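Local coordinates for protein taurine dioxygenase (Burkholderia ambifaria, PDB 5VN6) that probably catalyses the iron-dependent oxygenation of taurine, as a TfdA-family dioxygenase, and holds a magnesium ion at its metal site in this crystal, at residues W105-W111 and Y202-F206; H47-F51 and W135-V139; H160-A164 and R175-K179. All blocks are in the same frame, centred on the assembly; numbering follows the deposited sequence.

Interaction 1: residues W105-W111 and Y202-F206. With MG (magnesium ion), chain C.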
loop_
_atom_site.group_PDB
_atom_site.type_symbol
_atom_site.label_atom_id
_atom_site.label_comp_id
_atom_site.label_asym_id
_atom_site.label_seq_id
_atom_site.Cartn_x
_atom_site.Cartn_y
_atom_site.Cartn_z
ATOM N N TRP A 105 9.626 2.238 -1.549
ATOM C CA TRP A 105 9.711 0.832 -1.937
ATOM C C TRP A 105 11.152 0.502 -2.346
ATOM O O TRP A 105 11.628 0.942 -3.393
ATOM C CB TRP A 105 8.708 0.532 -3.047
ATOM C CG TRP A 105 7.326 0.385 -2.473
ATOM C CD1 TRP A 105 6.265 1.232 -2.639
ATOM C CD2 TRP A 105 6.883 -0.649 -1.583
ATOM N NE1 TRP A 105 5.176 0.770 -1.926
ATOM C CE2 TRP A 105 5.532 -0.382 -1.272
ATOM C CE3 TRP A 105 7.498 -1.783 -1.031
ATOM C CZ2 TRP A 105 4.784 -1.203 -0.430
ATOM C CZ3 TRP A 105 6.754 -2.603 -0.194
ATOM C CH2 TRP A 105 5.399 -2.308 0.092
ATOM N N HIS A 106 11.858 -0.261 -1.520
ATOM C CA HIS A 106 13.243 -0.571 -1.818
ATOM C C HIS A 106 13.580 -1.989 -1.399
ATOM O O HIS A 106 12.987 -2.562 -0.479
ATOM C CB HIS A 106 14.216 0.420 -1.127
ATOM C CG HIS A 106 14.208 0.350 0.369
ATOM N ND1 HIS A 106 13.172 0.842 1.140
ATOM C CD2 HIS A 106 15.125 -0.138 1.240
ATOM C CE1 HIS A 106 13.445 0.647 2.418
ATOM N NE2 HIS A 106 14.628 0.061 2.507
ATOM N N SER A 107 14.562 -2.543 -2.085
ATOM C CA SER A 107 15.250 -3.742 -1.638
ATOM C C SER A 107 16.555 -3.296 -0.998
ATOM O O SER A 107 17.330 -2.561 -1.623
ATOM C CB SER A 107 15.511 -4.693 -2.807
ATOM O OG SER A 107 16.120 -5.879 -2.346
ATOM N N ASP A 108 16.781 -3.717 0.250
ATOM C CA ASP A 108 17.906 -3.208 1.037
ATOM C C ASP A 108 19.230 -3.271 0.281
ATOM O O ASP A 108 19.621 -4.328 -0.233
ATOM C CB ASP A 108 18.023 -3.985 2.352
ATOM C CG ASP A 108 17.311 -3.291 3.499
ATOM O OD1 ASP A 108 16.889 -2.124 3.324
ATOM O OD2 ASP A 108 17.151 -3.922 4.566
ATOM N N ALA A 109 19.895 -2.108 0.200
ATOM C CA ALA A 109 21.268 -1.980 -0.289
ATOM C C ALA A 109 21.471 -2.649 -1.646
ATOM O O ALA A 109 22.508 -3.258 -1.908
ATOM C CB ALA A 109 22.270 -2.530 0.730
ATOM N N SER A 110 20.471 -2.546 -2.521
ATOM C CA SER A 110 20.676 -3.003 -3.888
ATOM C C SER A 110 21.689 -2.138 -4.632
ATOM O O SER A 110 22.098 -2.501 -5.743
ATOM C CB SER A 110 19.324 -3.045 -4.627
ATOM O OG SER A 110 18.839 -1.735 -4.868
ATOM N N TRP A 111 22.073 -0.979 -4.064
ATOM C CA TRP A 111 23.151 -0.165 -4.618
ATOM C C TRP A 111 24.525 -0.774 -4.356
ATOM O O TRP A 111 25.524 -0.176 -4.760
ATOM C CB TRP A 111 23.116 1.257 -4.033
ATOM C CG TRP A 111 22.955 1.281 -2.534
ATOM C CD1 TRP A 111 21.784 1.438 -1.837
ATOM C CD2 TRP A 111 23.989 1.137 -1.549
ATOM N NE1 TRP A 111 22.028 1.400 -0.484
ATOM C CE2 TRP A 111 23.370 1.213 -0.279
ATOM C CE3 TRP A 111 25.382 0.959 -1.615
ATOM C CZ2 TRP A 111 24.090 1.109 0.915
ATOM C CZ3 TRP A 111 26.097 0.850 -0.422
ATOM C CH2 TRP A 111 25.447 0.917 0.827
ATOM N N TYR A 202 13.707 -6.999 -10.234
ATOM C CA TYR A 202 14.766 -6.443 -9.397
ATOM C C TYR A 202 15.155 -5.013 -9.785
ATOM O O TYR A 202 16.327 -4.721 -10.057
ATOM C CB TYR A 202 15.988 -7.387 -9.451
ATOM C CG TYR A 202 16.924 -7.175 -8.294
ATOM C CD1 TYR A 202 18.233 -6.767 -8.501
ATOM C CD2 TYR A 202 16.485 -7.367 -6.978
ATOM C CE1 TYR A 202 19.089 -6.550 -7.444
ATOM C CE2 TYR A 202 17.328 -7.135 -5.915
ATOM C CZ TYR A 202 18.640 -6.731 -6.163
ATOM O OH TYR A 202 19.506 -6.506 -5.126
ATOM N N VAL A 203 14.180 -4.109 -9.786
ATOM C CA VAL A 203 14.415 -2.670 -9.805
ATOM C C VAL A 203 13.574 -2.052 -8.692
ATOM O O VAL A 203 12.498 -2.553 -8.354
ATOM C CB VAL A 203 14.083 -2.038 -11.176
ATOM C CG1 VAL A 203 15.091 -2.528 -12.240
ATOM C CG2 VAL A 203 12.609 -2.361 -11.597
ATOM N N ASN A 204 14.075 -0.974 -8.100
ATOM C CA ASN A 204 13.397 -0.369 -6.953
ATOM C C ASN A 204 13.775 1.111 -6.885
ATOM O O ASN A 204 14.352 1.665 -7.828
ATOM C CB ASN A 204 13.727 -1.132 -5.655
ATOM C CG ASN A 204 15.161 -0.917 -5.171
ATOM O OD1 ASN A 204 15.454 0.080 -4.522
ATOM N ND2 ASN A 204 16.038 -1.881 -5.434
ATOM N N ALA A 205 13.467 1.746 -5.743
ATOM C CA ALA A 205 13.676 3.186 -5.592
ATOM C C ALA A 205 15.137 3.573 -5.795
ATOM O O ALA A 205 15.426 4.702 -6.200
ATOM C CB ALA A 205 13.187 3.659 -4.216
ATOM N N PHE A 206 16.070 2.652 -5.542
ATOM C CA PHE A 206 17.481 2.947 -5.759
ATOM C C PHE A 206 17.878 2.941 -7.227
ATOM O O PHE A 206 18.955 3.443 -7.551
ATOM C CB PHE A 206 18.366 1.933 -5.018
ATOM C CG PHE A 206 18.324 2.068 -3.523
ATOM C CD1 PHE A 206 17.947 0.993 -2.729
ATOM C CD2 PHE A 206 18.643 3.271 -2.911
ATOM C CE1 PHE A 206 17.905 1.108 -1.350
ATOM C CE2 PHE A 206 18.604 3.391 -1.536
ATOM C CZ PHE A 206 18.234 2.302 -0.749
HETATM MG MG MG C . 15.391 -0.933 4.523
#
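A205 N donates to W105 O (3.1 Å), and beyond this single backbone bond the two irregular segments run past each other, with the CA atoms of H106 and N204 5.1 Å apart. N204 then works in two directions. Its ND2 gives a straight bond to S110 OG (2.9 Å, 167°), the hydroxyl lying in the amide plane, while its OD1 receives F206 N from above the carbonyl plane and closes an Asx turn. The amide is thus fixed at both ends, and S110 OG also bonds H160 ND1. The F206 ring packs against the type II turn S107-S110, with S107 O at its edge and S110 OG 3.6 Å from F206 CD1. W111 brings its five-membered ring edge-on to one face of F206; W111 CD1 lies 3.7 Å from F206 CE2 with the planes at 81°. With chi1 of 65°, H106 sets its imidazole beside F206, its CB 3.8 Å from F206 CE1. H106 ND1 is hydrogen-bonded to A104 O, which helps fix the ring's rotation while NE2 faces the metal. H106 NE2 (2.4 Å) and D108 OD1 bind magnesium together with H266: the HxD...H facial triad of iron(II)/2-oxoglutarate dioxygenases, backed here by the 202-206 loop.

Interaction 2: residues H47-F51 and W135-V139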
loop_
_atom_site.group_PDB
_atom_site.type_symbol
_atom_site.label_atom_id
_atom_site.label_comp_id
_atom_site.label_asym_id
_atom_site.label_seq_id
_atom_site.Cartn_x
_atom_site.Cartn_y
_atom_site.Cartn_z
ATOM N N HIS A 47 7.247 -17.828 2.037
ATOM C CA HIS A 47 6.372 -16.728 2.425
ATOM C C HIS A 47 7.053 -15.371 2.387
ATOM O O HIS A 47 6.400 -14.348 2.670
ATOM C CB HIS A 47 5.812 -16.986 3.830
ATOM C CG HIS A 47 4.900 -18.174 3.902
ATOM N ND1 HIS A 47 3.698 -18.227 3.228
ATOM C CD2 HIS A 47 5.020 -19.356 4.553
ATOM C CE1 HIS A 47 3.111 -19.389 3.469
ATOM N NE2 HIS A 47 3.894 -20.091 4.268
ATOM N N ARG A 48 8.340 -15.339 2.030
ATOM C CA ARG A 48 9.146 -14.136 1.793
ATOM C C ARG A 48 9.487 -13.364 3.068
ATOM O O ARG A 48 10.613 -12.860 3.205
ATOM C CB ARG A 48 8.457 -13.201 0.791
ATOM C CG ARG A 48 7.784 -13.883 -0.414
ATOM C CD ARG A 48 8.685 -14.834 -1.142
ATOM N NE ARG A 48 7.999 -15.501 -2.241
ATOM C CZ ARG A 48 8.604 -16.307 -3.110
ATOM N NH1 ARG A 48 9.904 -16.524 -3.002
ATOM N NH2 ARG A 48 7.919 -16.874 -4.094
ATOM N N VAL A 49 8.536 -13.242 3.997
ATOM C CA VAL A 49 8.754 -12.529 5.253
ATOM C C VAL A 49 7.990 -13.254 6.355
ATOM O O VAL A 49 6.828 -13.629 6.170
ATOM C CB VAL A 49 8.335 -11.039 5.162
ATOM C CG1 VAL A 49 6.868 -10.876 4.761
ATOM C CG2 VAL A 49 8.622 -10.301 6.505
ATOM N N LEU A 50 8.651 -13.462 7.500
ATOM C CA LEU A 50 8.069 -14.158 8.643
ATOM C C LEU A 50 7.987 -13.209 9.831
ATOM O O LEU A 50 8.895 -12.404 10.052
ATOM C CB LEU A 50 8.886 -15.409 9.027
ATOM C CG LEU A 50 9.033 -16.529 7.991
ATOM C CD1 LEU A 50 10.035 -17.598 8.471
ATOM C CD2 LEU A 50 7.667 -17.161 7.670
ATOM N N PHE A 51 6.895 -13.304 10.588
ATOM C CA PHE A 51 6.644 -12.442 11.734
ATOM C C PHE A 51 6.462 -13.270 12.996
ATOM O O PHE A 51 5.884 -14.364 12.965
ATOM C CB PHE A 51 5.391 -11.570 11.518
ATOM C CG PHE A 51 5.435 -10.757 10.261
ATOM C CD1 PHE A 51 6.238 -9.640 10.180
ATOM C CD2 PHE A 51 4.665 -11.113 9.156
ATOM C CE1 PHE A 51 6.285 -8.897 9.034
ATOM C CE2 PHE A 51 4.706 -10.378 8.001
ATOM C CZ PHE A 51 5.519 -9.262 7.930
ATOM N N TRP A 135 5.895 -5.054 3.204
ATOM C CA TRP A 135 6.717 -5.787 2.255
ATOM C C TRP A 135 5.905 -6.078 1.002
ATOM O O TRP A 135 4.681 -6.208 1.057
ATOM C CB TRP A 135 7.249 -7.134 2.837
ATOM C CG TRP A 135 8.329 -7.010 3.852
ATOM C CD1 TRP A 135 9.655 -7.226 3.654
ATOM C CD2 TRP A 135 8.178 -6.672 5.244
ATOM N NE1 TRP A 135 10.345 -7.038 4.827
ATOM C CE2 TRP A 135 9.462 -6.694 5.818
ATOM C CE3 TRP A 135 7.080 -6.345 6.052
ATOM C CZ2 TRP A 135 9.689 -6.404 7.169
ATOM C CZ3 TRP A 135 7.300 -6.051 7.384
ATOM C CH2 TRP A 135 8.594 -6.084 7.932
ATOM N N ALA A 136 6.606 -6.221 -0.130
ATOM C CA ALA A 136 5.991 -6.560 -1.402
ATOM C C ALA A 136 6.721 -7.759 -2.008
ATOM O O ALA A 136 7.943 -7.885 -1.882
ATOM C CB ALA A 136 6.021 -5.370 -2.377
ATOM N N ASN A 137 5.960 -8.649 -2.635
ATOM C CA ASN A 137 6.480 -9.883 -3.225
ATOM C C ASN A 137 6.901 -9.570 -4.659
ATOM O O ASN A 137 6.064 -9.453 -5.552
ATOM C CB ASN A 137 5.414 -10.973 -3.154
ATOM C CG ASN A 137 5.863 -12.298 -3.749
ATOM O OD1 ASN A 137 6.766 -12.361 -4.583
ATOM N ND2 ASN A 137 5.213 -13.372 -3.322
ATOM N N MET A 138 8.203 -9.412 -4.893
ATOM C CA MET A 138 8.638 -9.091 -6.250
ATOM C C MET A 138 8.786 -10.325 -7.137
ATOM O O MET A 138 9.095 -10.178 -8.324
ATOM C CB MET A 138 9.952 -8.298 -6.209
ATOM C CG MET A 138 9.852 -7.037 -5.359
ATOM S SD MET A 138 8.385 -6.003 -5.700
ATOM C CE MET A 138 8.779 -5.478 -7.382
ATOM N N VAL A 139 8.603 -11.529 -6.590
ATOM C CA VAL A 139 8.457 -12.725 -7.427
ATOM C C VAL A 139 7.106 -12.697 -8.139
ATOM O O VAL A 139 7.003 -12.876 -9.362
ATOM C CB VAL A 139 8.611 -13.997 -6.568
ATOM C CG1 VAL A 139 8.220 -15.275 -7.368
ATOM C CG2 VAL A 139 10.045 -14.108 -5.984
HETATM O O HOH W 1 5.242 -15.893 -4.874
#
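The W135 indole is met by V49 over one face and by F51 at its six-membered ring. V49 CG2 stands above the five-membered ring, 3.9 Å from its centroid and 15° off the normal, a CH-pi contact; CG1 takes the chi1 of 58°, which leaves CG2 anti to the backbone N. F51, running against W135, comes from the same side and turns its edge to the six-membered ring in an offset edge-to-face pair, planes at 68°. Its CE1 comes 3.4 Å from W135 CZ3. V139 CG2 lies over one face of the R48 guanidinium, toward its rim, and V139 CG1 is 3.7 Å from R48 NH2. R48 and N137 share no direct hydrogen bond: one water accepts from R48 NH2 and N137 ND2, each at 3.0 Å. R48 NH2 also pairs with E198. N137 is the N-cap of helix 138-143, its OD1 accepting from L140 N and, weakly, from V139 N (2.8 Å). The contact joins two sheets of this cupin-clan fold through side chains: strand 49-52, between 20-23 and 256-260 in the mixed sheet, faces strand 133-137, central in the three-stranded sheet.

Interaction 3: residues H160-A164 and R175-K179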
loop_
_atom_site.group_PDB
_atom_site.type_symbol
_atom_site.label_atom_id
_atom_site.label_comp_id
_atom_site.label_asym_id
_atom_site.label_seq_id
_atom_site.Cartn_x
_atom_site.Cartn_y
_atom_site.Cartn_z
ATOM N N HIS A 160 21.948 0.894 -9.669
ATOM C CA HIS A 160 21.381 1.235 -8.363
ATOM C C HIS A 160 22.386 2.093 -7.616
ATOM O O HIS A 160 23.532 1.672 -7.422
ATOM C CB HIS A 160 21.084 -0.018 -7.548
ATOM C CG HIS A 160 20.214 -1.007 -8.250
ATOM N ND1 HIS A 160 19.082 -1.533 -7.671
ATOM C CD2 HIS A 160 20.303 -1.565 -9.482
ATOM C CE1 HIS A 160 18.517 -2.382 -8.508
ATOM N NE2 HIS A 160 19.227 -2.409 -9.622
ATOM N N SER A 161 21.967 3.277 -7.185
ATOM C CA SER A 161 22.916 4.314 -6.809
ATOM C C SER A 161 22.713 4.745 -5.366
ATOM O O SER A 161 21.612 5.141 -4.983
ATOM C CB SER A 161 22.787 5.531 -7.740
ATOM O OG SER A 161 23.486 6.634 -7.209
ATOM N N ILE A 162 23.788 4.715 -4.576
ATOM C CA ILE A 162 23.680 5.364 -3.279
ATOM C C ILE A 162 23.921 6.858 -3.444
ATOM O O ILE A 162 23.402 7.667 -2.657
ATOM C CB ILE A 162 24.636 4.740 -2.247
ATOM C CG1 ILE A 162 24.266 5.221 -0.843
ATOM C CG2 ILE A 162 26.087 5.139 -2.534
ATOM C CD1 ILE A 162 24.970 4.486 0.266
ATOM N N GLU A 163 24.682 7.244 -4.476
ATOM C CA GLU A 163 24.924 8.655 -4.758
ATOM C C GLU A 163 23.623 9.441 -4.868
ATOM O O GLU A 163 23.492 10.528 -4.294
ATOM C CB GLU A 163 25.727 8.817 -6.052
ATOM C CG GLU A 163 25.801 10.274 -6.454
ATOM C CD GLU A 163 26.477 10.532 -7.779
ATOM O OE1 GLU A 163 26.319 9.738 -8.723
ATOM O OE2 GLU A 163 27.183 11.551 -7.866
ATOM N N ALA A 164 22.662 8.918 -5.638
ATOM C CA ALA A 164 21.433 9.636 -5.953
ATOM C C ALA A 164 20.350 9.477 -4.892
ATOM O O ALA A 164 19.306 10.139 -4.985
ATOM C CB ALA A 164 20.893 9.190 -7.321
ATOM N N ARG A 175 29.185 13.897 -1.246
ATOM C CA ARG A 175 28.424 13.043 -2.152
ATOM C C ARG A 175 29.351 12.302 -3.115
ATOM O O ARG A 175 29.189 11.098 -3.345
ATOM C CB ARG A 175 27.378 13.860 -2.924
ATOM C CG ARG A 175 26.753 13.077 -4.097
ATOM C CD ARG A 175 25.447 13.699 -4.625
ATOM N NE ARG A 175 25.619 15.015 -5.272
ATOM C CZ ARG A 175 26.166 15.210 -6.473
ATOM N NH1 ARG A 175 26.649 14.186 -7.164
ATOM N NH2 ARG A 175 26.242 16.433 -6.982
ATOM N N LEU A 176 30.334 13.007 -3.686
ATOM C CA LEU A 176 31.224 12.366 -4.653
ATOM C C LEU A 176 32.140 11.343 -3.985
ATOM O O LEU A 176 32.411 10.282 -4.561
ATOM C CB LEU A 176 32.029 13.425 -5.410
ATOM C CG LEU A 176 31.263 14.371 -6.338
ATOM C CD1 LEU A 176 32.243 15.159 -7.209
ATOM C CD2 LEU A 176 30.269 13.606 -7.217
ATOM N N ALA A 177 32.631 11.644 -2.776
ATOM C CA ALA A 177 33.409 10.660 -2.024
ATOM C C ALA A 177 32.584 9.410 -1.746
ATOM O O ALA A 177 33.068 8.283 -1.906
ATOM C CB ALA A 177 33.907 11.270 -0.710
ATOM N N LEU A 178 31.330 9.591 -1.332
ATOM C CA LEU A 178 30.453 8.445 -1.130
ATOM C C LEU A 178 30.322 7.629 -2.410
ATOM O O LEU A 178 30.354 6.392 -2.378
ATOM C CB LEU A 178 29.089 8.921 -0.647
ATOM C CG LEU A 178 28.095 7.805 -0.323
ATOM C CD1 LEU A 178 28.536 7.113 0.963
ATOM C CD2 LEU A 178 26.704 8.390 -0.194
ATOM N N LYS A 179 30.189 8.302 -3.550
ATOM C CA LYS A 179 30.074 7.591 -4.822
ATOM C C LYS A 179 31.340 6.800 -5.130
ATOM O O LYS A 179 31.266 5.667 -5.617
ATOM C CB LYS A 179 29.771 8.578 -5.950
ATOM C CG LYS A 179 29.636 7.942 -7.331
ATOM C CD LYS A 179 29.634 9.014 -8.419
ATOM C CE LYS A 179 29.350 8.417 -9.787
ATOM N NZ LYS A 179 27.905 8.024 -9.893
#
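E163 uses both carboxylate oxygens against helix 172-181. OE1 takes K179 NZ at 2.6 Å, the ammonium standing 43° out of the carboxylate plane, and OE2 takes R175 NH1 at 2.8 Å. The arginine bond is weak by its angle, 123° at the hydrogen, although OE2 lies at the edge of the guanidinium and near its plane. R175 bends at chi3 to bring NH1 round to the acid, whereas K179 runs extended until its last torsion turns NZ onto OE1. The bases stand one helical turn apart, a spacing marked by the K179 N to R175 O bond, so the carboxylate bridges successive turns of the helix. K179 NZ has a second carboxylate in D184. Next outward are the aliphatic stems: E163 CG lies 3.8 Å from R175 CG, and K179 CB is 4.1 Å from E163 CB. Beside the charged group I162 and L178 cross at about a right angle, I162 CG2 meeting L178 CG at 4.0 Å. On the loop side, S161 OG accepts from A164 N (2.9 Å, 157°), an ST motif that holds the turn carrying E163. This is a salt-bridge network at the protein surface next to a small apolar contact; two bases around one acid would probably favour its ionised form, and the pairing ties the loop after strand 157-160 to the following helix.

How the interactions relate
Interactions 1 and 2 have centres 14 Å apart, as do interactions 1 and 3, whereas 2 and 3 are 28 Å apart and do not touch, so interaction 1 lies between the others. Along the chain the segments of 1 and 2 alternate, while 3 is nested within the loop that 1 closes. W105 packs on A136 and the backbone of W135, linking the metal-site loop to the sheet contact of interaction 2. In the other direction F206 O probably accepts from S161 N, and W111 CZ2 rests on I162 CD1. Continuous contacts thus run from the paired sheets, past the metal-binding residues, to the surface helix 172-181.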